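Local structure of terminase, large subunit (Enterobacteria phage P22, 4DKW) at residues Glu64-Ala67 with Val68-Trp71; Thr168-Asp171 with Val172-Thr176; Phe185-Met189 with Arg190-Lys194; Leu45-Lys49 with Asp50-Phe54. The protein drives viral DNA into empty capsids as an ATP-powered motor and cuts the genome to begin and end packaging, this chain being its C-terminal nuclease domain. All blocks are in the same frame, centred on the assembly; numbering follows the deposited sequence.

Contact 1 of 4, residues Glu64-Ala67 with Val68-Trp71; sequences ENTA and VQAW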
# COMPACT_ATOMS: atom_id res chain seq x y z
N GLU A 64 -3.66 13.08 11.34
CA GLU A 64 -3.55 14.54 11.42
C GLU A 64 -2.20 15.09 10.96
O GLU A 64 -1.59 15.93 11.63
CB GLU A 64 -3.88 15.02 12.83
CG GLU A 64 -5.31 14.72 13.24
CD GLU A 64 -5.59 15.03 14.69
OE1 GLU A 64 -4.64 15.35 15.44
OE2 GLU A 64 -6.78 14.96 15.10
N ASN A 65 -1.74 14.59 9.82
CA ASN A 65 -0.57 15.15 9.14
C ASN A 65 -0.92 15.66 7.75
O ASN A 65 -1.72 15.05 7.03
CB ASN A 65 0.56 14.11 9.04
CG ASN A 65 1.51 14.15 10.23
OD1 ASN A 65 1.11 14.49 11.35
ND2 ASN A 65 2.77 13.80 9.99
N THR A 66 -0.34 16.79 7.38
CA THR A 66 -0.54 17.33 6.04
C THR A 66 0.34 16.57 5.06
O THR A 66 1.14 15.72 5.45
CB THR A 66 -0.17 18.82 6.00
OG1 THR A 66 1.23 18.98 6.28
CG2 THR A 66 -0.97 19.60 7.02
N ALA A 67 0.19 16.88 3.77
CA ALA A 67 1.03 16.28 2.74
C ALA A 67 2.49 16.71 2.90
O ALA A 67 3.40 15.92 2.66
CB ALA A 67 0.50 16.64 1.35
N VAL A 68 2.70 17.97 3.30
CA VAL A 68 4.04 18.51 3.56
C VAL A 68 4.73 17.75 4.70
O VAL A 68 5.92 17.47 4.64
CB VAL A 68 3.98 20.03 3.88
CG1 VAL A 68 5.37 20.58 4.21
CG2 VAL A 68 3.34 20.79 2.73
N GLN A 69 3.96 17.41 5.74
CA GLN A 69 4.48 16.62 6.84
C GLN A 69 4.76 15.18 6.43
O GLN A 69 5.74 14.59 6.88
CB GLN A 69 3.54 16.65 8.04
CG GLN A 69 3.36 18.03 8.66
CD GLN A 69 2.36 18.02 9.80
OE1 GLN A 69 1.15 18.14 9.58
NE2 GLN A 69 2.85 17.86 11.02
N ALA A 70 3.88 14.61 5.60
CA ALA A 70 4.09 13.25 5.11
C ALA A 70 5.41 13.19 4.34
O ALA A 70 6.25 12.32 4.60
CB ALA A 70 2.93 12.81 4.23
N TRP A 71 5.59 14.12 3.41
CA TRP A 71 6.81 14.21 2.61
C TRP A 71 8.06 14.35 3.47
O TRP A 71 9.07 13.71 3.21
CB TRP A 71 6.72 15.37 1.62
CG TRP A 71 7.96 15.53 0.78
CD1 TRP A 71 8.88 16.54 0.87
CD2 TRP A 71 8.41 14.66 -0.27
NE1 TRP A 71 9.88 16.35 -0.07
CE2 TRP A 71 9.62 15.21 -0.77
CE3 TRP A 71 7.92 13.48 -0.83
CZ2 TRP A 71 10.33 14.60 -1.80
CZ3 TRP A 71 8.64 12.88 -1.86
CH2 TRP A 71 9.82 13.45 -2.34
O HOH W 1 -0.95 19.27 11.02
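A capping box formed by Thr66 and Gln69 starts helix 67-78, and it illustrates how a helix start and the residue before it can supply partners for each other's backbone N-H groups. Thr66 is the N-cap. Its OG1 lies between its own backbone N and carbonyl carbon (chi1 64°), and from there it accepts Gln69 N at 3.2 Å. Gln69 completes the box through its side chain. With an extended chain beyond CG, it brings OE1 back to Thr66 N at 3.0 Å, in a nearly straight bond of 169°. Water 1 donates to the same Gln69 OE1 at 2.8 Å, and Thr66 OG1 adds a weak bond, so this carbonyl oxygen is held by several donors. The amide of Asn65 stacks on that of Gln69, their planes 19° apart. Helical bonding proper begins with Ala70 N to Thr66 O and continues with Trp71 N to Ala67 O at 2.9 Å. Ala67 and Ala70 pack on Tyr104 of helix 97-107, Ala70 also meets Trp60 of strand 53-62 and Gln40 of strand 40-48, and the Trp71 ring stands edge-to-face with Phe109.

Contact 2 of 4, residues Thr168-Asp171 with Val172-Thr176; sequences TNDD and VLDAT. With MG (magnesium ion), chain E.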
# COMPACT_ATOMS: atom_id res chain seq x y z
N THR A 168 -12.04 -0.88 8.70
CA THR A 168 -11.38 -0.10 9.76
C THR A 168 -9.96 -0.64 9.94
O THR A 168 -9.69 -1.78 9.57
CB THR A 168 -12.08 -0.24 11.11
OG1 THR A 168 -12.08 -1.62 11.50
CG2 THR A 168 -13.50 0.26 11.03
N ASN A 169 -9.08 0.18 10.54
CA ASN A 169 -7.68 -0.18 10.74
C ASN A 169 -7.09 -0.80 9.49
O ASN A 169 -6.49 -1.87 9.57
CB ASN A 169 -7.52 -1.17 11.88
CG ASN A 169 -8.07 -0.65 13.18
OD1 ASN A 169 -9.05 -1.18 13.72
ND2 ASN A 169 -7.45 0.41 13.70
N ASP A 170 -7.28 -0.15 8.35
CA ASP A 170 -6.92 -0.75 7.07
C ASP A 170 -6.24 0.21 6.11
O ASP A 170 -6.27 0.00 4.90
CB ASP A 170 -8.15 -1.38 6.42
CG ASP A 170 -9.24 -0.38 6.12
OD1 ASP A 170 -9.10 0.79 6.52
OD2 ASP A 170 -10.24 -0.76 5.47
N ASP A 171 -5.61 1.25 6.65
CA ASP A 171 -4.94 2.26 5.83
C ASP A 171 -3.65 1.75 5.16
O ASP A 171 -3.47 1.96 3.96
CB ASP A 171 -4.65 3.49 6.68
CG ASP A 171 -5.86 3.89 7.53
OD1 ASP A 171 -6.87 4.37 6.95
OD2 ASP A 171 -5.80 3.69 8.76
N VAL A 172 -2.77 1.10 5.92
CA VAL A 172 -1.59 0.43 5.38
C VAL A 172 -1.99 -0.71 4.42
O VAL A 172 -1.38 -0.89 3.36
CB VAL A 172 -0.66 -0.10 6.50
CG1 VAL A 172 0.48 -0.97 5.92
CG2 VAL A 172 -0.10 1.06 7.31
N LEU A 173 -3.04 -1.45 4.78
CA LEU A 173 -3.54 -2.53 3.93
C LEU A 173 -4.04 -1.99 2.59
O LEU A 173 -3.70 -2.51 1.53
CB LEU A 173 -4.64 -3.32 4.65
CG LEU A 173 -4.18 -4.13 5.87
CD1 LEU A 173 -5.36 -4.72 6.63
CD2 LEU A 173 -3.21 -5.23 5.46
N ASP A 174 -4.83 -0.93 2.64
CA ASP A 174 -5.32 -0.29 1.43
C ASP A 174 -4.18 0.20 0.54
O ASP A 174 -4.13 -0.11 -0.66
CB ASP A 174 -6.24 0.88 1.76
CG ASP A 174 -7.61 0.43 2.21
OD1 ASP A 174 -7.93 -0.77 2.10
OD2 ASP A 174 -8.38 1.30 2.68
N ALA A 175 -3.27 0.97 1.13
CA ALA A 175 -2.09 1.45 0.42
C ALA A 175 -1.30 0.31 -0.22
O ALA A 175 -0.94 0.39 -1.40
CB ALA A 175 -1.19 2.25 1.36
N THR A 176 -1.05 -0.76 0.54
CA THR A 176 -0.34 -1.91 0.01
C THR A 176 -1.06 -2.47 -1.20
O THR A 176 -0.44 -2.77 -2.22
CB THR A 176 -0.18 -3.01 1.07
OG1 THR A 176 0.52 -2.47 2.20
CG2 THR A 176 0.63 -4.17 0.51
MG MG E . -7.99 5.01 5.02
O HOH W 2 -10.91 1.45 3.19
O HOH W 3 -8.68 5.85 3.35
O HOH W 4 -9.49 5.26 6.54
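Asp170 and Asp171 lead out of a loop into helix 171-181, and their carbonyl oxygens open its i to i+4 bonding: Asp174 N reaches Asp170 O at 2.8 Å and Ala175 N reaches Asp171 O at 3.0 Å. This is the metal-bearing helix start of the RNase H-like nuclease domain. Asp170 occupies the N-cap position, yet its side chain makes no capping bond. The carboxylate of Glu153, from helix 148-156, does comparable work by accepting Val172 N and Leu173 N. CG of Asp171 stands anti to its carbonyl carbon (chi1 -45°), and Asp171 OD1 binds a magnesium ion at 2.3 Å; Asp33 binds the same ion, as do waters 3 and 4. Both aspartates are catalytic metal ligands. One turn on, Asp174 folds back over the start of the helix, its CG only 3.0 Å from Asp170 O. The carboxylates of Asp170 and Asp174 are inclined at 49° to each other, and their OD2 atoms stay 3.9 Å apart. Water 2 donates to both OD2 atoms and probably eases the approach of these like charges, while Arg177 forms a salt bridge with Asp174 OD1 and probably offsets the negative charge further. On the inner side, Val172 packs against Ala41 and Ile43 of strand 40-48. Its carbonyl has two donors from one residue: Thr176 N and Thr176 OG1 approach Val172 O from opposite faces of the carbonyl plane, the hydroxyl at 2.7 Å.

Contact 3 of 4, residues Phe185-Met189 with Arg190-Lys194; sequences FARMM and RDIRK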
# COMPACT_ATOMS: atom_id res chain seq x y z
N PHE A 185 3.43 0.11 -13.01
CA PHE A 185 4.10 1.41 -12.99
C PHE A 185 5.35 1.45 -12.10
O PHE A 185 6.05 2.46 -12.06
CB PHE A 185 3.13 2.53 -12.61
CG PHE A 185 2.03 2.71 -13.60
CD1 PHE A 185 2.28 3.28 -14.84
CD2 PHE A 185 0.74 2.30 -13.30
CE1 PHE A 185 1.27 3.44 -15.74
CE2 PHE A 185 -0.26 2.46 -14.21
CZ PHE A 185 -0.02 3.05 -15.44
N ALA A 186 5.61 0.36 -11.38
CA ALA A 186 6.81 0.23 -10.57
C ALA A 186 8.05 0.40 -11.44
O ALA A 186 8.11 -0.09 -12.57
CB ALA A 186 6.84 -1.11 -9.86
N ARG A 187 9.05 1.12 -10.92
CA ARG A 187 10.25 1.40 -11.69
C ARG A 187 11.45 0.58 -11.19
O ARG A 187 11.59 0.34 -9.99
CB ARG A 187 10.56 2.90 -11.65
CG ARG A 187 10.97 3.41 -10.28
CD ARG A 187 11.18 4.93 -10.26
NE ARG A 187 12.04 5.41 -11.33
CZ ARG A 187 12.58 6.62 -11.37
NH1 ARG A 187 12.36 7.49 -10.40
NH2 ARG A 187 13.36 6.97 -12.39
N MET A 188 12.30 0.13 -12.11
CA MET A 188 13.46 -0.66 -11.73
C MET A 188 14.42 0.15 -10.87
O MET A 188 14.73 1.29 -11.20
CB MET A 188 14.19 -1.19 -12.96
CG MET A 188 15.27 -2.18 -12.62
SD MET A 188 16.07 -2.83 -14.08
CE MET A 188 15.39 -4.47 -14.15
N MET A 189 14.87 -0.44 -9.77
CA MET A 189 15.73 0.24 -8.81
C MET A 189 16.93 0.94 -9.45
O MET A 189 17.22 2.08 -9.11
CB MET A 189 16.20 -0.75 -7.73
CG MET A 189 17.12 -0.15 -6.68
SD MET A 189 16.36 1.09 -5.62
CE MET A 189 17.69 1.40 -4.47
N ARG A 190 17.62 0.28 -10.37
CA ARG A 190 18.78 0.90 -11.00
C ARG A 190 18.48 2.06 -11.94
O ARG A 190 19.34 2.89 -12.23
CB ARG A 190 19.67 -0.14 -11.69
CG ARG A 190 18.96 -0.98 -12.72
CD ARG A 190 19.94 -1.47 -13.78
NE ARG A 190 19.74 -0.73 -15.02
CZ ARG A 190 20.55 -0.79 -16.08
NH1 ARG A 190 21.64 -1.55 -16.07
NH2 ARG A 190 20.26 -0.07 -17.16
N ASP A 191 17.26 2.12 -12.45
CA ASP A 191 16.84 3.22 -13.32
C ASP A 191 16.33 4.42 -12.51
O ASP A 191 16.25 5.52 -13.03
CB ASP A 191 15.73 2.76 -14.27
CG ASP A 191 16.22 1.75 -15.29
OD1 ASP A 191 17.46 1.67 -15.52
OD2 ASP A 191 15.37 1.03 -15.87
N ILE A 192 16.00 4.19 -11.23
CA ILE A 192 15.51 5.26 -10.37
C ILE A 192 16.55 6.36 -10.34
O ILE A 192 16.42 7.36 -11.03
CB ILE A 192 15.27 4.80 -8.92
CG1 ILE A 192 14.25 3.67 -8.88
CG2 ILE A 192 14.77 5.97 -8.09
CD1 ILE A 192 14.02 3.12 -7.48
N ARG A 193 17.59 6.15 -9.55
CA ARG A 193 18.79 6.96 -9.55
C ARG A 193 19.76 6.13 -8.72
O ARG A 193 19.62 6.06 -7.50
CB ARG A 193 18.54 8.34 -8.92
CG ARG A 193 19.06 9.53 -9.75
CD ARG A 193 18.19 9.83 -10.98
NE ARG A 193 16.80 10.13 -10.63
CZ ARG A 193 15.79 10.14 -11.50
NH1 ARG A 193 16.00 9.85 -12.78
NH2 ARG A 193 14.55 10.41 -11.10
N LYS A 194 20.69 5.48 -9.40
CA LYS A 194 21.56 4.50 -8.75
C LYS A 194 22.77 4.19 -9.62
O LYS A 194 22.87 3.09 -10.17
CB LYS A 194 20.78 3.22 -8.46
CG LYS A 194 20.92 2.70 -7.04
CD LYS A 194 21.95 1.59 -6.97
CE LYS A 194 22.10 1.08 -5.55
NZ LYS A 194 22.67 -0.30 -5.53
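Met189, Arg187 and Ile192 hold the strand-to-helix junction at which strand 187-188 runs into the short, weakly bonded helix 189-193 at the end of the modelled chain. Ile192 is the buried centre, wedged between the other two. On one side the Met189 chain bends at chi2 (66°), and its SD meets Ile192 CD1 at 3.6 Å. On the other side lies Arg187. Its methylene CG packs on Ile192 CG1 at 3.6 Å, and the chain then bends at chi3 (-51°) to lay the guanidinium flat against the backbone, with Ile192 CA 3.3 Å above the centre of its plane. At the polar end, Arg187 NH1 donates to Lys80 O. The backbone turn beneath is held by Asp191 N to Met188 O at 2.9 Å and Ile192 N to Met189 O at 3.2 Å; both donors lie well above the carbonyl planes, consistent with a loosely formed helix. Arg193 is poorly ordered, so its closeness to Arg187 carries little weight. At the surface, Arg190 NE bridges to Asp191 OD1, a salt bridge whose hydrogen bond is weak at 3.3 Å, with the oxygen in the guanidinium plane.

Contact 4 of 4, residues Leu45-Lys49 with Asp50-Phe54; sequences LWWDK and DADVF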
# COMPACT_ATOMS: atom_id res chain seq x y z
N LEU A 45 6.67 -0.75 -1.83
CA LEU A 45 6.63 -2.14 -2.15
C LEU A 45 7.76 -2.43 -3.13
O LEU A 45 8.00 -1.65 -4.06
CB LEU A 45 5.27 -2.41 -2.80
CG LEU A 45 4.72 -3.80 -3.03
CD1 LEU A 45 4.57 -4.58 -1.71
CD2 LEU A 45 3.37 -3.64 -3.72
N TRP A 46 8.49 -3.52 -2.91
CA TRP A 46 9.51 -3.94 -3.87
C TRP A 46 8.99 -5.18 -4.57
O TRP A 46 8.35 -6.03 -3.94
CB TRP A 46 10.83 -4.26 -3.18
CG TRP A 46 11.44 -3.11 -2.46
CD1 TRP A 46 11.04 -1.80 -2.51
CD2 TRP A 46 12.56 -3.16 -1.57
NE1 TRP A 46 11.85 -1.04 -1.71
CE2 TRP A 46 12.79 -1.84 -1.12
CE3 TRP A 46 13.39 -4.20 -1.11
CZ2 TRP A 46 13.82 -1.54 -0.22
CZ3 TRP A 46 14.41 -3.89 -0.22
CH2 TRP A 46 14.61 -2.57 0.21
N TRP A 47 9.27 -5.27 -5.87
CA TRP A 47 8.83 -6.39 -6.69
C TRP A 47 10.03 -7.03 -7.41
O TRP A 47 10.66 -6.41 -8.27
CB TRP A 47 7.78 -5.94 -7.71
CG TRP A 47 7.13 -7.05 -8.47
CD1 TRP A 47 7.15 -8.38 -8.17
CD2 TRP A 47 6.33 -6.92 -9.66
NE1 TRP A 47 6.44 -9.10 -9.10
CE2 TRP A 47 5.92 -8.23 -10.02
CE3 TRP A 47 5.94 -5.84 -10.44
CZ2 TRP A 47 5.12 -8.47 -11.15
CZ3 TRP A 47 5.15 -6.09 -11.56
CH2 TRP A 47 4.74 -7.39 -11.90
N ASP A 48 10.34 -8.26 -7.04
CA ASP A 48 11.28 -9.09 -7.76
C ASP A 48 10.44 -9.73 -8.86
O ASP A 48 9.69 -10.65 -8.60
CB ASP A 48 11.83 -10.17 -6.80
CG ASP A 48 12.86 -11.08 -7.46
OD1 ASP A 48 12.96 -11.09 -8.71
OD2 ASP A 48 13.58 -11.79 -6.73
N LYS A 49 10.56 -9.24 -10.10
CA LYS A 49 9.77 -9.80 -11.20
C LYS A 49 10.25 -11.16 -11.68
O LYS A 49 9.47 -11.91 -12.25
CB LYS A 49 9.75 -8.86 -12.40
CG LYS A 49 9.02 -7.55 -12.15
CD LYS A 49 8.71 -6.86 -13.47
CE LYS A 49 8.19 -5.47 -13.23
NZ LYS A 49 7.99 -4.72 -14.48
N ASP A 50 11.52 -11.47 -11.44
CA ASP A 50 12.10 -12.76 -11.81
C ASP A 50 11.52 -13.91 -10.97
O ASP A 50 11.03 -14.90 -11.52
CB ASP A 50 13.63 -12.73 -11.71
CG ASP A 50 14.25 -11.69 -12.62
OD1 ASP A 50 14.03 -11.75 -13.85
OD2 ASP A 50 14.95 -10.78 -12.10
N ALA A 51 11.59 -13.77 -9.65
CA ALA A 51 10.99 -14.75 -8.74
C ALA A 51 9.49 -14.49 -8.57
O ALA A 51 8.75 -15.36 -8.10
CB ALA A 51 11.69 -14.72 -7.40
N ASP A 52 9.05 -13.28 -8.95
CA ASP A 52 7.66 -12.83 -8.79
C ASP A 52 7.29 -12.83 -7.31
O ASP A 52 6.32 -13.46 -6.89
CB ASP A 52 6.70 -13.69 -9.63
CG ASP A 52 5.44 -12.95 -10.01
OD1 ASP A 52 5.22 -11.82 -9.52
OD2 ASP A 52 4.65 -13.51 -10.80
N VAL A 53 8.11 -12.12 -6.52
CA VAL A 53 7.93 -12.00 -5.07
C VAL A 53 7.82 -10.53 -4.71
O VAL A 53 8.56 -9.70 -5.26
CB VAL A 53 9.11 -12.66 -4.29
CG1 VAL A 53 8.96 -12.43 -2.78
CG2 VAL A 53 9.18 -14.15 -4.58
N PHE A 54 6.91 -10.20 -3.80
CA PHE A 54 6.70 -8.83 -3.34
C PHE A 54 7.20 -8.64 -1.92
O PHE A 54 7.02 -9.51 -1.07
CB PHE A 54 5.21 -8.48 -3.41
CG PHE A 54 4.65 -8.54 -4.79
CD1 PHE A 54 4.51 -7.39 -5.55
CD2 PHE A 54 4.26 -9.75 -5.35
CE1 PHE A 54 4.00 -7.44 -6.83
CE2 PHE A 54 3.75 -9.81 -6.62
CZ PHE A 54 3.62 -8.65 -7.37
O HOH W 5 13.07 -8.28 -11.25
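Trp47 and Phe54 lie side by side across a beta hairpin and point the same way, forming an offset stack in which the five-membered ring of Trp47 and the ring of Phe54 have centroids 3.9 Å apart and planes at 13°. They are a non-hydrogen-bonded antiparallel pair. Trp47 carries CG anti to its backbone N and Phe54 carries CG anti to its carbonyl carbon, and with these different torsions the two rings come alongside. The closest approach is Phe54 CZ to Trp47 NE1, at 3.3 Å. The opposite face of the indole is covered by the aliphatic chain of Lys49, whose CG sits 3.7 Å above the ring plane, so the Trp47 ring is sandwiched between an aromatic and an alkyl group. A hydrogen bond at its edge probably helps hold the ring's rotation: NE1 donates to Asp52 OD1 at 3.0 Å, with the oxygen close to the ring plane and met on the anti side, somewhat out of the carboxylate plane. Asp52, with left-handed backbone angles (phi 61°, psi 55°), forms a G1 beta bulge with Val53. Both face Asp48, whose carbonyl O accepts Val53 N at 3.0 Å and, weakly, Asp52 N. Asp48 also ties the loop from within, for Ala51 N meets its OD1 at 3.2 Å from above the carboxylate plane. The hairpin joins strands 40-48 and 53-62 in the central mixed sheet, flanked by strands 27-33 and 141-144; Phe54 stands edge-to-face with Tyr180 of helix 171-181, while Trp46, on the other face, meets Phe144 and Phe20 likewise.

In the fold
In chain order the sites run contact 4, contact 1, contact 2, contact 3. Contact 4 closes the hairpin of strands 40-48 and 53-62; the second strand then leads to contact 1, on the opposite side of the chain's centre. The centres of contacts 1 and 4 are about 29 Å apart. Contact 2, on helix 171-181, lies nearer the middle, its centre about 17 Å from that of contact 1 and 20 Å from that of contact 4, which it touches where Thr176 O packs on Leu45 CD2. Contact 3 follows that helix, its centre about 13 Å from that of contact 4, both reaching the central sheet. Contact 2 supplies Asp171 to the nuclease metal site, where Asp33 of strand 27-33 binds the same magnesium ion; contacts 3 and 4 lie away from it.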